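Local coordinates for protein oxygenase-reductase (Streptomyces fradiae, PDB 4OSP) that acts, through its C-terminal short-chain dehydrogenase/reductase domain, as the NADPH-binding ketoreductase of urdamycin biosynthesis, reducing the C-6 ketone of angucyclinones, at residues A31-L36 with A41-H46; T160-P165 with A220-F225; H183-L188 with I193-V198; E83-L88 with V139-T144. All blocks are in the same frame, centred on the assembly; numbering follows the deposited sequence.

From the N terminus, contact 1 comes first: it closes the short connection from helix 27-38 into strand 42-47 in the first beta-alpha-beta unit. Contact 4 follows in series, bringing helices 80-96 and 121-142 together across fifty residues that include strand 103-106. Contact 2 then spans 54 residues between two surface loops, and contact 3 falls within that span, closing the short connection from helix 168-187 into strand 194-204. No two of the contacts cross. Contact 4 sits in the middle of the packing: Leu88 meets Ala44 of contact 1, while Leu143 meets Leu188 of contact 3. Contacts 1, 3 and 4 thus bind helices to the parallel sheet and to each other, whereas contact 2 lies farther out.

Contact 1 (A31-L36 with A41-H46); sequences ATAIRL and ALVAVH
Val43 spreads its two methyls along helix 27-38, CG1 on Ala33 and CG2 between Ala33 O and Leu36, because CG1 stands opposite the backbone N (chi1 -178°) and CG2 swings beside that N. CG1 rests against CB of Ala33 at 3.9 Å; CG2 touches CB of Leu36 at 4.1 Å and lies 3.8 Å from the carbonyl O of Ala33. Farther along the strand Val45 adds a looser touch, its CG2 4.3 Å from Ala33 CB. Ala33 suits the face of the helix turned to the sheet: with a single methyl, it lets valines approach the helix backbone. Branching at CB is well tolerated in extended chain, and in Val43 it puts two methyls against the helix. Leu36 gives its CB to Val43, and its side chain also packs on Ala19 and Val21 of strand 18-21.

The segment axes approach to 8.4 Å and run nearly antiparallel, at 164°, as expected where a helix returns the chain to the next parallel strand. This is the first beta-alpha-beta unit of the Rossmann fold, and Val45 lies about 5 Å, side chain to side chain, from the NADP+-binding Ser25. Where the helix gives way to the strand, Ala41 N donates to Leu36 O over 3.2 Å with an N-H...O angle of 159°. Apolar contact holds the layer, leaving this bond as the one directional link between the two segments.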
# COMPACT_ATOMS: atom_id res chain seq x y z
N ALA B 31 26.80 -10.54 -1.98
CA ALA B 31 27.02 -9.64 -0.84
C ALA B 31 26.21 -10.06 0.38
O ALA B 31 26.67 -9.91 1.54
CB ALA B 31 26.70 -8.21 -1.23
N THR B 32 25.01 -10.58 0.14
CA THR B 32 24.15 -11.08 1.21
C THR B 32 24.82 -12.25 1.92
O THR B 32 24.92 -12.26 3.16
CB THR B 32 22.76 -11.50 0.70
OG1 THR B 32 22.10 -10.37 0.12
CG2 THR B 32 21.91 -12.04 1.84
N ALA B 33 25.29 -13.23 1.13
CA ALA B 33 26.02 -14.37 1.68
C ALA B 33 27.22 -13.89 2.51
O ALA B 33 27.45 -14.37 3.63
CB ALA B 33 26.45 -15.33 0.58
N ILE B 34 27.96 -12.92 1.98
CA ILE B 34 29.11 -12.36 2.69
C ILE B 34 28.73 -11.69 4.03
O ILE B 34 29.38 -11.95 5.06
CB ILE B 34 29.91 -11.39 1.77
CG1 ILE B 34 30.66 -12.19 0.69
CG2 ILE B 34 30.88 -10.52 2.58
CD1 ILE B 34 31.17 -11.36 -0.48
N ARG B 35 27.69 -10.87 4.03
CA ARG B 35 27.30 -10.17 5.26
C ARG B 35 26.79 -11.12 6.35
O ARG B 35 27.13 -10.97 7.53
CB ARG B 35 26.29 -9.03 4.97
CG ARG B 35 25.83 -8.26 6.22
CD ARG B 35 26.99 -7.52 6.89
NE ARG B 35 26.70 -7.12 8.27
CZ ARG B 35 26.31 -5.90 8.62
NH1 ARG B 35 26.15 -4.95 7.70
NH2 ARG B 35 26.09 -5.61 9.90
N LEU B 36 25.99 -12.11 5.95
CA LEU B 36 25.52 -13.15 6.88
C LEU B 36 26.68 -13.90 7.53
O LEU B 36 26.73 -14.02 8.76
CB LEU B 36 24.56 -14.12 6.18
CG LEU B 36 23.23 -13.53 5.71
CD1 LEU B 36 22.41 -14.56 4.95
CD2 LEU B 36 22.43 -12.93 6.86
N ALA B 41 27.23 -16.56 10.64
CA ALA B 41 26.39 -17.62 10.07
C ALA B 41 27.20 -18.52 9.15
O ALA B 41 28.05 -18.04 8.39
CB ALA B 41 25.22 -17.02 9.32
N LEU B 42 26.93 -19.82 9.21
CA LEU B 42 27.44 -20.75 8.19
C LEU B 42 26.51 -20.72 6.98
O LEU B 42 25.31 -21.00 7.10
CB LEU B 42 27.60 -22.17 8.75
CG LEU B 42 27.64 -23.27 7.68
CD1 LEU B 42 28.95 -23.25 6.91
CD2 LEU B 42 27.39 -24.64 8.27
N VAL B 43 27.07 -20.40 5.82
CA VAL B 43 26.27 -20.05 4.65
C VAL B 43 26.47 -21.03 3.51
O VAL B 43 27.61 -21.36 3.15
CB VAL B 43 26.58 -18.63 4.14
CG1 VAL B 43 25.70 -18.27 2.95
CG2 VAL B 43 26.43 -17.60 5.26
N ALA B 44 25.36 -21.50 2.95
CA ALA B 44 25.39 -22.27 1.72
C ALA B 44 25.24 -21.32 0.55
O ALA B 44 24.21 -20.68 0.38
CB ALA B 44 24.28 -23.31 1.72
N VAL B 45 26.31 -21.20 -0.23
CA VAL B 45 26.30 -20.36 -1.41
C VAL B 45 25.80 -21.22 -2.55
O VAL B 45 26.45 -22.20 -2.92
CB VAL B 45 27.72 -19.84 -1.74
CG1 VAL B 45 27.74 -19.05 -3.05
CG2 VAL B 45 28.26 -19.01 -0.59
N HIS B 46 24.64 -20.87 -3.08
CA HIS B 46 24.07 -21.58 -4.21
C HIS B 46 24.31 -20.85 -5.50
O HIS B 46 24.34 -19.63 -5.52
CB HIS B 46 22.56 -21.77 -4.03
CG HIS B 46 21.84 -22.13 -5.30
ND1 HIS B 46 21.32 -21.18 -6.16
CD2 HIS B 46 21.58 -23.33 -5.87
CE1 HIS B 46 20.77 -21.78 -7.19
NE2 HIS B 46 20.90 -23.09 -7.04

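Contact 2 (T160-P165 with A220-F225); sequences TRFANP and AGYSVF
Phe162 and Tyr222 set their rings almost perpendicular, with planes at 87° and centroids 5.8 Å apart, and approach each other obliquely. They meet at a corner: the far carbon of the phenylalanine, CZ, comes 4.0 Å from CE1 of the tyrosine, next to the carbon that bears the hydroxyl. The backbones stay well apart, CA of Phe162 and CA of Tyr222 being 11.0 Å from each other, so only long side chains can span the gap. Phe162 does so with CG trans to its backbone N (chi1 -162°), extending the ring outward from its loop.

Large flat residues suit such a place, because each can bury some apolar surface at the protein exterior while Tyr222 remains largely exposed. Behind the tyrosine the chain is shaped by local bonds. A type I beta turn runs from Ala220 to Ser223, closed by Ser223 N to Ala220 O at 3.0 Å. Ser223 OG next accepts from Phe225 N over 3.1 Å, an ST turn, and is also bonded to Gly258 O. On the other loop, Phe162 packs on Gly263 of the fourth subunit, which places the contact near the tetramer's interfaces.

In short-chain dehydrogenases/reductases, the loop after the fifth strand of the Rossmann fold and the region after the sixth, here 160-165 and 220-225, commonly border the substrate cleft. Phe162 lies about 11 Å from the NADP+-binding Lys174, and Tyr222 about 11 Å from the NADP+-binding Thr203, side chain to side chain, which is consistent with that placement.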
# COMPACT_ATOMS: atom_id res chain seq x y z
N THR B 160 8.02 -4.13 -8.96
CA THR B 160 6.63 -4.39 -8.54
C THR B 160 5.91 -3.09 -8.13
O THR B 160 4.69 -3.06 -8.01
CB THR B 160 6.52 -5.40 -7.36
OG1 THR B 160 7.03 -4.82 -6.15
CG2 THR B 160 7.26 -6.71 -7.68
N ARG B 161 6.70 -2.03 -7.92
CA ARG B 161 6.18 -0.75 -7.43
C ARG B 161 6.33 0.33 -8.49
O ARG B 161 5.71 1.40 -8.41
CB ARG B 161 6.93 -0.34 -6.15
CG ARG B 161 6.90 -1.37 -5.01
CD ARG B 161 5.48 -1.58 -4.52
NE ARG B 161 5.41 -2.05 -3.14
CZ ARG B 161 5.48 -3.32 -2.77
NH1 ARG B 161 5.65 -4.28 -3.68
NH2 ARG B 161 5.38 -3.64 -1.48
N PHE B 162 7.17 0.05 -9.48
CA PHE B 162 7.54 0.99 -10.53
C PHE B 162 7.23 0.38 -11.89
O PHE B 162 7.81 -0.64 -12.26
CB PHE B 162 9.04 1.30 -10.43
CG PHE B 162 9.46 2.55 -11.15
CD1 PHE B 162 9.59 2.57 -12.54
CD2 PHE B 162 9.75 3.71 -10.43
CE1 PHE B 162 9.99 3.73 -13.20
CE2 PHE B 162 10.15 4.87 -11.09
CZ PHE B 162 10.27 4.88 -12.47
N ALA B 163 6.31 1.01 -12.63
CA ALA B 163 5.92 0.53 -13.95
C ALA B 163 7.10 0.51 -14.94
O ALA B 163 7.91 1.44 -15.00
CB ALA B 163 4.76 1.34 -14.51
N ASN B 164 7.18 -0.59 -15.70
CA ASN B 164 8.23 -0.79 -16.70
C ASN B 164 7.84 -1.96 -17.61
O ASN B 164 8.14 -3.12 -17.30
CB ASN B 164 9.59 -1.06 -16.02
CG ASN B 164 10.76 -0.97 -16.99
OD1 ASN B 164 10.61 -1.22 -18.18
ND2 ASN B 164 11.93 -0.63 -16.46
N PRO B 165 7.17 -1.65 -18.73
CA PRO B 165 6.63 -2.67 -19.64
C PRO B 165 7.71 -3.58 -20.22
O PRO B 165 7.41 -4.70 -20.65
CB PRO B 165 5.98 -1.85 -20.76
CG PRO B 165 5.75 -0.50 -20.17
CD PRO B 165 6.88 -0.29 -19.21
N ALA B 220 21.41 7.09 -11.23
CA ALA B 220 21.56 7.77 -9.93
C ALA B 220 20.38 8.67 -9.61
O ALA B 220 19.96 8.75 -8.46
CB ALA B 220 22.86 8.57 -9.88
N GLY B 221 19.84 9.33 -10.64
CA GLY B 221 18.77 10.30 -10.48
C GLY B 221 17.48 9.71 -9.95
O GLY B 221 16.63 10.42 -9.41
N TYR B 222 17.33 8.39 -10.10
CA TYR B 222 16.17 7.68 -9.57
C TYR B 222 16.18 7.59 -8.03
O TYR B 222 15.15 7.32 -7.41
CB TYR B 222 16.06 6.30 -10.21
CG TYR B 222 15.50 6.32 -11.61
CD1 TYR B 222 14.20 6.76 -11.85
CD2 TYR B 222 16.26 5.90 -12.70
CE1 TYR B 222 13.68 6.79 -13.14
CE2 TYR B 222 15.75 5.91 -13.99
CZ TYR B 222 14.45 6.36 -14.20
OH TYR B 222 13.92 6.38 -15.47
N SER B 223 17.34 7.84 -7.43
CA SER B 223 17.47 7.83 -5.99
C SER B 223 17.49 9.24 -5.45
O SER B 223 18.12 10.13 -6.02
CB SER B 223 18.74 7.09 -5.59
OG SER B 223 19.03 7.28 -4.21
N VAL B 224 16.82 9.44 -4.32
CA VAL B 224 16.80 10.73 -3.65
C VAL B 224 18.20 11.13 -3.15
O VAL B 224 18.47 12.30 -2.88
CB VAL B 224 15.76 10.76 -2.50
CG1 VAL B 224 16.24 9.98 -1.29
CG2 VAL B 224 15.46 12.18 -2.10
N PHE B 225 19.11 10.16 -3.05
CA PHE B 225 20.49 10.44 -2.64
C PHE B 225 21.40 10.78 -3.82
O PHE B 225 22.57 11.12 -3.63
CB PHE B 225 21.07 9.27 -1.86
CG PHE B 225 20.33 8.97 -0.59
CD1 PHE B 225 20.17 9.95 0.38
CD2 PHE B 225 19.80 7.72 -0.37
CE1 PHE B 225 19.50 9.68 1.56
CE2 PHE B 225 19.13 7.43 0.81
CZ PHE B 225 18.98 8.41 1.77

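Contact 3 (H183-L188 with I193-V198); sequences HFAKHL and ITVNSV
Val195 sits at the apolar centre, where strand 194-204 takes the end of helix 168-187 in the beta-alpha-beta unit that begins with strand 151-155 of the Rossmann fold. Its CB is 4.0 Å from CB of Ala185, and its CG2 lies even nearer the helix backbone, 3.7 Å from Ala185 CA. The CG2 methyl is brought there by a chi1 of -165°, which sets CG1 opposite the backbone N and CG2 beside it. The small side chain of Ala185 leaves its own backbone accessible to the CB and CG2 of Val195.

Leu188, just past the helix, packs on both Val195 and Ile193. Its CD1 meets Val195 CG2 at 4.0 Å, the two side chains crossing at about a right angle, while its CB lies 4.1 Å from CB of Ile193. Leucine and isoleucine offer several methyls that can interlock in a buried helix-sheet layer, and the same leucine continues onto Ile152 of strand 151-155. Phe184 contributes mainly its CB, 4.2 Å from Val195 CG1; its ring leads away to Phe136 and Val139 on helix 121-142. The opposite side of the strand is more polar: buried Asn196 is held by OD1 to Ser252 OG and by ND2 to Ile249 O.

At the polar edge the turn is closed by a weak backbone bond from Ile193 N to Leu188 O. The outer surface of the helix meets other subunits, with His187 NE2 bonded to Glu117 OE2 of the third subunit. Between helix and strand lies one water. Its link to Ile193 O is modelled too short to be certain, but it donates soundly to Ala185 O at 3.0 Å.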
# COMPACT_ATOMS: atom_id res chain seq x y z
N HIS B 183 1.32 -14.58 2.85
CA HIS B 183 0.58 -15.75 3.31
C HIS B 183 1.42 -16.70 4.19
O HIS B 183 0.92 -17.19 5.21
CB HIS B 183 -0.03 -16.45 2.11
CG HIS B 183 -0.79 -15.52 1.22
ND1 HIS B 183 -2.06 -15.08 1.52
CD2 HIS B 183 -0.43 -14.88 0.08
CE1 HIS B 183 -2.46 -14.24 0.58
NE2 HIS B 183 -1.48 -14.09 -0.29
N PHE B 184 2.68 -16.90 3.84
CA PHE B 184 3.56 -17.67 4.70
C PHE B 184 3.87 -17.01 6.03
O PHE B 184 4.18 -17.70 7.01
CB PHE B 184 4.85 -18.09 4.00
CG PHE B 184 4.73 -19.36 3.25
CD1 PHE B 184 4.67 -20.57 3.93
CD2 PHE B 184 4.64 -19.37 1.87
CE1 PHE B 184 4.55 -21.76 3.25
CE2 PHE B 184 4.50 -20.56 1.18
CZ PHE B 184 4.45 -21.76 1.87
N ALA B 185 3.80 -15.68 6.08
CA ALA B 185 4.00 -14.98 7.35
C ALA B 185 2.84 -15.30 8.29
O ALA B 185 3.04 -15.56 9.49
CB ALA B 185 4.10 -13.47 7.12
N LYS B 186 1.64 -15.29 7.74
CA LYS B 186 0.47 -15.72 8.48
C LYS B 186 0.60 -17.21 8.84
O LYS B 186 0.38 -17.60 9.99
CB LYS B 186 -0.80 -15.48 7.65
CG LYS B 186 -2.08 -16.02 8.26
CD LYS B 186 -2.51 -15.15 9.42
CE LYS B 186 -3.82 -15.62 10.03
NZ LYS B 186 -3.86 -15.17 11.46
N HIS B 187 0.97 -18.02 7.85
CA HIS B 187 1.00 -19.47 8.03
C HIS B 187 1.99 -19.85 9.12
O HIS B 187 1.70 -20.71 9.94
CB HIS B 187 1.36 -20.18 6.72
CG HIS B 187 1.20 -21.67 6.77
ND1 HIS B 187 -0.00 -22.29 7.02
CD2 HIS B 187 2.10 -22.67 6.57
CE1 HIS B 187 0.16 -23.60 7.00
NE2 HIS B 187 1.43 -23.85 6.73
N LEU B 188 3.15 -19.18 9.14
CA LEU B 188 4.25 -19.59 10.01
C LEU B 188 4.31 -18.84 11.34
O LEU B 188 5.29 -18.96 12.08
CB LEU B 188 5.59 -19.47 9.27
CG LEU B 188 5.71 -20.28 7.96
CD1 LEU B 188 7.05 -20.01 7.27
CD2 LEU B 188 5.53 -21.77 8.22
N ILE B 193 8.43 -17.96 12.99
CA ILE B 193 9.31 -17.68 11.87
C ILE B 193 8.81 -16.41 11.20
O ILE B 193 7.62 -16.29 10.92
CB ILE B 193 9.29 -18.85 10.86
CG1 ILE B 193 9.79 -20.14 11.52
CG2 ILE B 193 10.12 -18.53 9.63
CD1 ILE B 193 9.25 -21.41 10.88
N THR B 194 9.69 -15.44 10.99
CA THR B 194 9.32 -14.24 10.24
C THR B 194 9.53 -14.45 8.75
O THR B 194 10.44 -15.19 8.34
CB THR B 194 10.07 -12.97 10.68
OG1 THR B 194 11.41 -13.00 10.18
CG2 THR B 194 10.08 -12.83 12.22
N VAL B 195 8.68 -13.82 7.94
CA VAL B 195 8.75 -13.90 6.49
C VAL B 195 8.60 -12.48 5.95
O VAL B 195 7.58 -11.82 6.16
CB VAL B 195 7.62 -14.81 5.92
CG1 VAL B 195 7.91 -15.19 4.47
CG2 VAL B 195 7.45 -16.08 6.75
N ASN B 196 9.64 -11.99 5.29
CA ASN B 196 9.63 -10.63 4.77
C ASN B 196 10.18 -10.54 3.35
O ASN B 196 10.86 -11.45 2.87
CB ASN B 196 10.42 -9.70 5.70
CG ASN B 196 9.72 -9.48 7.03
OD1 ASN B 196 8.71 -8.78 7.11
ND2 ASN B 196 10.27 -10.06 8.08
N SER B 197 9.86 -9.44 2.69
CA SER B 197 10.35 -9.15 1.34
C SER B 197 11.28 -7.95 1.42
O SER B 197 11.08 -7.06 2.24
CB SER B 197 9.19 -8.84 0.40
OG SER B 197 8.58 -10.01 -0.07
N VAL B 198 12.31 -7.96 0.59
CA VAL B 198 13.21 -6.83 0.44
C VAL B 198 13.22 -6.44 -1.04
O VAL B 198 13.43 -7.29 -1.91
CB VAL B 198 14.65 -7.19 0.90
CG1 VAL B 198 15.58 -5.99 0.72
CG2 VAL B 198 14.66 -7.63 2.36
O HOH W 1 5.67 -14.73 10.58

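Contact 4 (E83-L88 with V139-T144); sequences ELFLAL and VQRALT
Arg141 carries its charge across Phe85 to Glu89, whose OE2 forms a salt bridge with Arg141 NH2. Glu89 belongs to the same helix as Phe85, one turn farther on, so the bridge ties the arginine to helix 80-96 and probably helps hold its guanidinium beside Phe85. The arginine reaches there by bending at its second torsion (chi2 70°), which lays its chain along the aromatic side chain, the two sliding past each other in opposite directions.

Helices 80-96 and 121-142 lie side by side on one face of the Rossmann sheet, and Phe85 bridges them. It is large enough to span the gap, across which CA of Phe85 and CA of Arg141 are 8.0 Å apart.

The methylene CG of Arg141 stands over the centre of the Phe85 ring, 3.5 Å from the centroid and only 9° off the ring normal: a well-formed CH-pi contact. Beyond it the guanidinium sets one face against CB of Phe85, with NH1 3.4 Å from that carbon, and its plane is turned 29° from the ring. Arginine suits this margin, since its aliphatic stem covers a hydrophobic ring while its polar head turns to a carboxylate. Near the tip of Phe85, CE2 is 3.7 Å from Ala142 CA and CZ is 3.8 Å from Ala142 CB. The small alanine accommodates the ring and also packs on Leu104 of strand 103-106.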
# COMPACT_ATOMS: atom_id res chain seq x y z
N GLU B 83 17.70 -31.53 -6.07
CA GLU B 83 19.16 -31.44 -6.07
C GLU B 83 19.64 -30.40 -5.06
O GLU B 83 20.54 -30.66 -4.26
CB GLU B 83 19.72 -31.15 -7.47
CG GLU B 83 19.30 -32.17 -8.54
CD GLU B 83 19.76 -33.60 -8.22
OE1 GLU B 83 20.91 -33.79 -7.78
OE2 GLU B 83 18.96 -34.53 -8.43
N LEU B 84 19.02 -29.21 -5.09
CA LEU B 84 19.37 -28.16 -4.14
C LEU B 84 19.46 -28.73 -2.71
O LEU B 84 20.49 -28.61 -2.05
CB LEU B 84 18.36 -27.01 -4.20
CG LEU B 84 18.46 -25.86 -3.19
CD1 LEU B 84 19.86 -25.27 -3.08
CD2 LEU B 84 17.48 -24.76 -3.56
N PHE B 85 18.39 -29.37 -2.26
CA PHE B 85 18.33 -29.78 -0.86
C PHE B 85 19.16 -31.02 -0.55
O PHE B 85 19.65 -31.17 0.56
CB PHE B 85 16.88 -29.92 -0.40
CG PHE B 85 16.22 -28.59 -0.11
CD1 PHE B 85 15.72 -27.81 -1.15
CD2 PHE B 85 16.12 -28.12 1.20
CE1 PHE B 85 15.12 -26.59 -0.89
CE2 PHE B 85 15.51 -26.91 1.46
CZ PHE B 85 15.01 -26.13 0.42
N LEU B 86 19.35 -31.90 -1.53
CA LEU B 86 20.30 -33.01 -1.40
C LEU B 86 21.67 -32.46 -1.03
O LEU B 86 22.28 -32.87 -0.03
CB LEU B 86 20.38 -33.79 -2.70
CG LEU B 86 20.97 -35.21 -2.69
CD1 LEU B 86 20.04 -36.18 -1.97
CD2 LEU B 86 21.21 -35.67 -4.13
N ALA B 87 22.13 -31.49 -1.82
CA ALA B 87 23.43 -30.86 -1.60
C ALA B 87 23.43 -30.03 -0.32
O ALA B 87 24.38 -30.08 0.47
CB ALA B 87 23.82 -30.02 -2.81
N LEU B 88 22.34 -29.31 -0.08
CA LEU B 88 22.23 -28.48 1.11
C LEU B 88 22.37 -29.33 2.38
O LEU B 88 23.13 -28.99 3.29
CB LEU B 88 20.91 -27.69 1.12
CG LEU B 88 20.64 -26.84 2.36
CD1 LEU B 88 21.59 -25.65 2.38
CD2 LEU B 88 19.19 -26.38 2.41
N VAL B 139 10.58 -22.90 -0.38
CA VAL B 139 9.99 -22.63 0.91
C VAL B 139 9.32 -23.89 1.44
O VAL B 139 9.51 -24.27 2.60
CB VAL B 139 8.96 -21.48 0.84
CG1 VAL B 139 8.22 -21.34 2.17
CG2 VAL B 139 9.64 -20.18 0.47
N GLN B 140 8.55 -24.55 0.59
CA GLN B 140 7.81 -25.73 1.00
C GLN B 140 8.75 -26.80 1.54
O GLN B 140 8.55 -27.33 2.63
CB GLN B 140 6.98 -26.29 -0.15
CG GLN B 140 6.05 -27.42 0.25
CD GLN B 140 5.41 -28.08 -0.95
OE1 GLN B 140 6.06 -28.84 -1.67
NE2 GLN B 140 4.13 -27.78 -1.17
N ARG B 141 9.78 -27.10 0.77
CA ARG B 141 10.76 -28.08 1.18
C ARG B 141 11.56 -27.61 2.41
O ARG B 141 11.83 -28.40 3.32
CB ARG B 141 11.67 -28.45 -0.00
CG ARG B 141 12.82 -29.40 0.31
CD ARG B 141 12.38 -30.84 0.60
NE ARG B 141 13.36 -31.48 1.48
CZ ARG B 141 14.39 -32.19 1.05
NH1 ARG B 141 14.57 -32.37 -0.25
NH2 ARG B 141 15.23 -32.74 1.90
N ALA B 142 11.90 -26.32 2.47
CA ALA B 142 12.70 -25.79 3.59
C ALA B 142 12.00 -25.83 4.95
O ALA B 142 12.66 -25.88 5.99
CB ALA B 142 13.21 -24.39 3.29
N LEU B 143 10.66 -25.79 4.95
CA LEU B 143 9.88 -25.83 6.19
C LEU B 143 10.25 -27.03 7.05
O LEU B 143 10.14 -26.99 8.27
CB LEU B 143 8.38 -25.85 5.93
CG LEU B 143 7.71 -24.66 5.24
CD1 LEU B 143 6.20 -24.87 5.29
CD2 LEU B 143 8.08 -23.32 5.86
N THR B 144 10.70 -28.10 6.41
CA THR B 144 11.14 -29.29 7.13
C THR B 144 12.45 -29.07 7.90
O THR B 144 12.75 -29.81 8.83
CB THR B 144 11.31 -30.50 6.19
OG1 THR B 144 11.80 -31.61 6.95
CG2 THR B 144 12.30 -30.20 5.09